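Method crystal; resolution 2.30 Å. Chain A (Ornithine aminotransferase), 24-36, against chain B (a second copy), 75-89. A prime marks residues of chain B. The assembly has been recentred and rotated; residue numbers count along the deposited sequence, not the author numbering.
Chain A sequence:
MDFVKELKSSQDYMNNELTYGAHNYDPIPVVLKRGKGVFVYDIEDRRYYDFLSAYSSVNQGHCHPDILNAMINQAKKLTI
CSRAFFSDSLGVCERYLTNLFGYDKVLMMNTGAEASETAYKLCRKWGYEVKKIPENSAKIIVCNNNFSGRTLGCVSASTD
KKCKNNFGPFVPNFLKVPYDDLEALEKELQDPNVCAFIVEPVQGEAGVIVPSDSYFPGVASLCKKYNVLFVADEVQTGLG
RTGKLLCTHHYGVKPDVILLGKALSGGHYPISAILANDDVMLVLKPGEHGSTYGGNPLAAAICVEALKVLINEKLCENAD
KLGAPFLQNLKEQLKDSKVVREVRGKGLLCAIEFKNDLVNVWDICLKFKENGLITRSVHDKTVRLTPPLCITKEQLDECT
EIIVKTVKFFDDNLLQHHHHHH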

# COMPACT_ATOMS: atom_id res chain seq x y z
N ASN A 24 1.91 -18.24 -0.45
CA ASN A 24 0.62 -17.72 -0.89
C ASN A 24 0.59 -17.31 -2.36
O ASN A 24 -0.45 -16.92 -2.87
N TYR A 25 1.72 -17.40 -3.05
CA TYR A 25 1.76 -17.11 -4.47
C TYR A 25 2.27 -18.29 -5.27
O TYR A 25 2.90 -19.18 -4.73
N ASP A 26 2.01 -18.28 -6.58
CA ASP A 26 2.36 -19.40 -7.44
C ASP A 26 3.08 -18.93 -8.71
O ASP A 26 2.53 -19.01 -9.79
N PRO A 27 4.31 -18.42 -8.56
CA PRO A 27 5.00 -17.79 -9.69
C PRO A 27 5.50 -18.80 -10.71
O PRO A 27 5.74 -19.94 -10.38
N ILE A 28 5.67 -18.35 -11.94
CA ILE A 28 6.46 -19.07 -12.92
C ILE A 28 7.88 -19.23 -12.38
O ILE A 28 8.44 -18.29 -11.78
N PRO A 29 8.49 -20.41 -12.59
CA PRO A 29 9.83 -20.68 -12.07
C PRO A 29 10.94 -19.95 -12.83
O PRO A 29 11.74 -20.58 -13.51
N VAL A 30 10.99 -18.63 -12.71
CA VAL A 30 12.11 -17.85 -13.23
C VAL A 30 12.51 -16.85 -12.15
O VAL A 30 11.66 -16.27 -11.50
N VAL A 31 13.81 -16.69 -11.93
CA VAL A 31 14.31 -15.81 -10.87
C VAL A 31 15.05 -14.61 -11.46
O VAL A 31 16.18 -14.74 -11.93
N LEU A 32 14.42 -13.44 -11.41
CA LEU A 32 14.98 -12.24 -12.00
C LEU A 32 15.87 -11.48 -11.03
O LEU A 32 15.65 -11.48 -9.82
N LYS A 33 16.91 -10.84 -11.57
CA LYS A 33 17.84 -10.08 -10.75
C LYS A 33 18.06 -8.74 -11.39
O LYS A 33 18.57 -7.83 -10.74
N ARG A 34 17.68 -8.62 -12.66
CA ARG A 34 17.84 -7.36 -13.36
C ARG A 34 16.77 -7.11 -14.42
O ARG A 34 16.32 -8.03 -15.11
N GLY A 35 16.36 -5.85 -14.55
CA GLY A 35 15.48 -5.47 -15.63
C GLY A 35 15.96 -4.18 -16.24
O GLY A 35 16.56 -3.35 -15.55
N LYS A 36 15.72 -4.01 -17.53
CA LYS A 36 16.08 -2.77 -18.22
C LYS A 36 15.26 -2.66 -19.49
O LYS A 36 15.30 -3.55 -20.35
N ALA B 75 17.56 -0.27 -6.75
CA ALA B 75 16.76 0.41 -7.78
C ALA B 75 17.43 0.43 -9.17
O ALA B 75 16.73 0.45 -10.20
N LYS B 76 18.76 0.40 -9.20
CA LYS B 76 19.50 0.33 -10.47
C LYS B 76 19.34 -1.03 -11.13
O LYS B 76 19.33 -1.15 -12.35
N LYS B 77 19.21 -2.07 -10.31
CA LYS B 77 19.13 -3.45 -10.81
C LYS B 77 17.72 -3.87 -11.24
O LYS B 77 17.53 -4.35 -12.35
N LEU B 78 16.75 -3.68 -10.34
CA LEU B 78 15.37 -4.11 -10.56
C LEU B 78 14.50 -3.58 -9.44
O LEU B 78 14.82 -3.80 -8.27
N THR B 79 13.41 -2.87 -9.78
CA THR B 79 12.52 -2.32 -8.75
C THR B 79 11.28 -3.18 -8.59
O THR B 79 10.75 -3.34 -7.48
N ILE B 80 10.80 -3.73 -9.70
CA ILE B 80 9.61 -4.58 -9.64
C ILE B 80 9.50 -5.57 -10.78
O ILE B 80 9.68 -5.25 -11.95
N CYS B 81 9.25 -6.80 -10.40
CA CYS B 81 8.59 -7.75 -11.26
C CYS B 81 7.46 -8.12 -10.33
O CYS B 81 7.53 -7.84 -9.11
N SER B 82 6.42 -8.73 -10.85
CA SER B 82 5.27 -9.00 -10.00
C SER B 82 5.53 -10.30 -9.23
O SER B 82 6.62 -10.85 -9.29
N ARG B 83 4.51 -10.78 -8.53
CA ARG B 83 4.57 -12.06 -7.85
C ARG B 83 4.27 -13.21 -8.82
O ARG B 83 4.20 -14.37 -8.43
N ALA B 84 4.09 -12.87 -10.09
CA ALA B 84 4.05 -13.88 -11.13
C ALA B 84 5.44 -14.51 -11.36
O ALA B 84 5.57 -15.60 -11.94
N PHE B 85 6.49 -13.82 -10.91
CA PHE B 85 7.86 -14.35 -11.03
C PHE B 85 8.59 -14.28 -9.71
O PHE B 85 8.11 -13.67 -8.77
N PHE B 86 9.77 -14.90 -9.65
CA PHE B 86 10.64 -14.76 -8.48
C PHE B 86 11.62 -13.63 -8.70
O PHE B 86 12.06 -13.39 -9.83
N SER B 87 11.99 -12.92 -7.63
CA SER B 87 13.15 -12.04 -7.70
C SER B 87 14.21 -12.62 -6.80
O SER B 87 13.91 -13.53 -6.02
N ASP B 88 15.45 -12.12 -6.91
CA ASP B 88 16.53 -12.59 -6.04
C ASP B 88 16.44 -11.94 -4.66
O ASP B 88 16.65 -12.59 -3.64
N SER B 89 16.08 -10.66 -4.64
CA SER B 89 16.04 -9.88 -3.42
C SER B 89 15.03 -10.36 -2.36
O SER B 89 15.33 -10.33 -1.15

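Lys76′ has chi1 m and its side-chain end leads away. Its backbone O binds water 2. Water 2 donates to Lys76′ O (2.7 Å from the water O) and to Gly35 O (2.7 Å from the water O), joining the two main chains. The same water O accepts a weak bond from Arg34 NH1 at 3.2 Å.

Lys77′ (chi1 m, chi2 t) also turns its end away. Its CA sits over one face of the Arg34 guanidinium, and its CG is 3.7 Å from Arg34 NH2. Arg34 is t at chi1 and chi2, then m at chi3. Gly35 N donates to Lys77′ O at 2.9 Å.

Leu78′ points toward chain A with chi1 t and chi2 p. Its CD2 is 4.1 Å from Leu32 CB. Its CD1 is 3.6 Å from Gly35 N. The absent side chain of Gly35 matters here: an ideal CB would come within 3.0 Å of Leu78′ CD1, a clash.

Thr79′ and Ile80′ are out of reach. Cys81′ points toward chain A with chi1 p, and its CB meets Leu32 CD1 at 3.8 Å. Leu32 is m, t.

Ser82′ does not touch chain A. Its OG accepts from Ala84′ N at 3.1 Å, a bond within the type I turn from Ser82′ to Phe85′.

Arg83′ points toward chain A with chi1, chi2 and chi3 all m. Its CB lies over the face of the Tyr25 ring, 3.9 Å from the centroid, a CH-pi contact. Arg83′ NH2 is 3.5 Å from Tyr25 CD2, which lies over one face of the guanidinium. Tyr25 is m.

The Ala84′ CB points away; the backbone Ala84′ O accepts from Ile28 N at 2.8 Å. Phe85′ (m) packs against apolar side chains. Its CD1 is 3.7 Å from Val30 CG1 and 4.0 Å from Ile28 CB, which lies at the ring edge. Its CD2 is 4.2 Å from Leu32 CD1.

Phe86′ (m) has the largest covered area. Pro27 CG sits over its ring face, 4.0 Å from the centroid. Its CB meets Val31 CG2 at 3.8 Å, on the same face of the parallel sheet; Val31 is t.

Ser87′ (p) shares the other sheet face with Leu32. Its side chain caps a helix backbone N just past the stretch. Asp88′ (p) places OD2 3.8 Å from Lys33 CB. Water 1 lies within donating reach of Asp88′ OD1 (2.6 Å from the water O) and Lys33 O (3.0 Å from the water O).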

# COMPACT_ATOMS: atom_id res chain seq x y z
CB ASN A 24 0.15 -16.58 0.02
CG ASN A 24 1.12 -15.42 0.07
OD1 ASN A 24 2.34 -15.61 0.02
ND2 ASN A 24 0.60 -14.21 0.17
CB TYR A 25 2.61 -15.89 -4.76
CG TYR A 25 1.99 -14.61 -4.24
CD1 TYR A 25 1.01 -13.95 -4.97
CD2 TYR A 25 2.40 -14.07 -3.03
CE1 TYR A 25 0.44 -12.78 -4.50
CE2 TYR A 25 1.84 -12.89 -2.56
CZ TYR A 25 0.85 -12.25 -3.30
OH TYR A 25 0.28 -11.09 -2.83
CB ASP A 26 1.08 -20.14 -7.84
CG ASP A 26 1.34 -21.38 -8.65
OD1 ASP A 26 2.39 -22.02 -8.42
OD2 ASP A 26 0.51 -21.70 -9.53
CB PRO A 27 6.21 -17.11 -9.04
CG PRO A 27 6.07 -17.32 -7.56
CD PRO A 27 5.16 -18.47 -7.37
CB ILE A 28 6.47 -18.28 -14.27
CG1 ILE A 28 5.12 -18.42 -14.99
CG2 ILE A 28 7.58 -18.73 -15.18
CD1 ILE A 28 4.75 -19.85 -15.28
CB PRO A 29 9.99 -22.20 -12.26
CG PRO A 29 8.70 -22.70 -12.75
CD PRO A 29 7.96 -21.55 -13.35
CB VAL A 30 11.77 -17.14 -14.58
CG1 VAL A 30 10.68 -16.05 -14.41
CG2 VAL A 30 13.03 -16.55 -15.23
CB VAL A 31 15.27 -16.58 -9.92
CG1 VAL A 31 15.72 -15.68 -8.79
CG2 VAL A 31 14.58 -17.80 -9.36
CB LEU A 32 13.86 -11.32 -12.50
CG LEU A 32 12.81 -12.05 -13.35
CD1 LEU A 32 11.73 -11.08 -13.81
CD2 LEU A 32 13.46 -12.83 -14.54
CB LYS A 33 19.17 -10.80 -10.61
CG LYS A 33 19.99 -10.88 -11.90
CD LYS A 33 21.27 -11.69 -11.67
CE LYS A 33 22.21 -11.64 -12.87
NZ LYS A 33 23.41 -12.50 -12.66
CB ARG A 34 19.23 -7.23 -13.99
CG ARG A 34 19.41 -5.95 -14.79
CD ARG A 34 20.82 -5.83 -15.35
NE ARG A 34 21.80 -5.74 -14.27
CZ ARG A 34 22.20 -4.60 -13.71
NH1 ARG A 34 21.71 -3.44 -14.13
NH2 ARG A 34 23.10 -4.63 -12.74
CB LYS A 36 17.58 -2.71 -18.49
CG LYS A 36 18.02 -1.54 -19.36
CD LYS A 36 17.53 -0.20 -18.82
CE LYS A 36 17.88 0.93 -19.78
NZ LYS A 36 17.04 2.15 -19.59
CB ALA B 75 16.38 1.81 -7.34
CB LYS B 76 21.00 0.60 -10.27
CG LYS B 76 21.37 2.05 -9.98
CD LYS B 76 22.87 2.17 -9.65
CE LYS B 76 23.33 0.98 -8.81
NZ LYS B 76 24.79 1.02 -8.48
CB LYS B 77 19.67 -4.41 -9.74
CG LYS B 77 21.18 -4.34 -9.59
CD LYS B 77 21.64 -4.69 -8.18
CE LYS B 77 21.48 -6.16 -7.86
NZ LYS B 77 22.18 -6.49 -6.58
CB LEU B 78 15.33 -5.63 -10.55
CG LEU B 78 14.00 -6.33 -10.84
CD1 LEU B 78 13.63 -6.19 -12.30
CD2 LEU B 78 14.10 -7.80 -10.47
CB THR B 79 12.08 -0.88 -9.03
OG1 THR B 79 11.11 -0.86 -10.08
CG2 THR B 79 13.27 0.00 -9.42
CB ILE B 80 8.30 -3.75 -9.54
CG1 ILE B 80 7.13 -4.63 -9.10
CG2 ILE B 80 7.99 -3.04 -10.86
CD1 ILE B 80 5.86 -3.87 -8.90
CB CYS B 81 9.50 -8.93 -11.54
SG CYS B 81 9.96 -9.81 -10.05
CB SER B 82 4.05 -9.19 -10.89
OG SER B 82 4.34 -10.23 -11.79
CB ARG B 83 3.61 -12.10 -6.66
CG ARG B 83 3.93 -11.08 -5.57
CD ARG B 83 5.41 -11.13 -5.14
NE ARG B 83 5.70 -12.33 -4.37
CZ ARG B 83 5.51 -12.45 -3.06
NH1 ARG B 83 5.02 -11.43 -2.35
NH2 ARG B 83 5.80 -13.59 -2.44
CB ALA B 84 3.53 -13.27 -12.41
CB PHE B 85 8.66 -13.60 -12.10
CG PHE B 85 7.88 -13.34 -13.37
CD1 PHE B 85 7.39 -14.40 -14.14
CD2 PHE B 85 7.61 -12.05 -13.78
CE1 PHE B 85 6.65 -14.17 -15.28
CE2 PHE B 85 6.87 -11.81 -14.93
CZ PHE B 85 6.39 -12.87 -15.68
CB PHE B 86 11.43 -16.03 -8.25
CG PHE B 86 10.63 -17.17 -7.71
CD1 PHE B 86 10.43 -17.29 -6.33
CD2 PHE B 86 10.11 -18.14 -8.55
CE1 PHE B 86 9.71 -18.35 -5.83
CE2 PHE B 86 9.39 -19.20 -8.05
CZ PHE B 86 9.20 -19.32 -6.69
CB SER B 87 12.81 -10.62 -7.27
OG SER B 87 12.69 -10.53 -5.86
CB ASP B 88 17.91 -12.34 -6.66
CG ASP B 88 18.20 -10.88 -6.89
OD1 ASP B 88 17.25 -10.12 -7.17
OD2 ASP B 88 19.37 -10.49 -6.79
CB SER B 89 15.82 -8.41 -3.76
OG SER B 89 15.97 -7.62 -2.62
O HOH W 1 17.79 -7.64 -7.82
O HOH W 2 18.88 -2.10 -14.79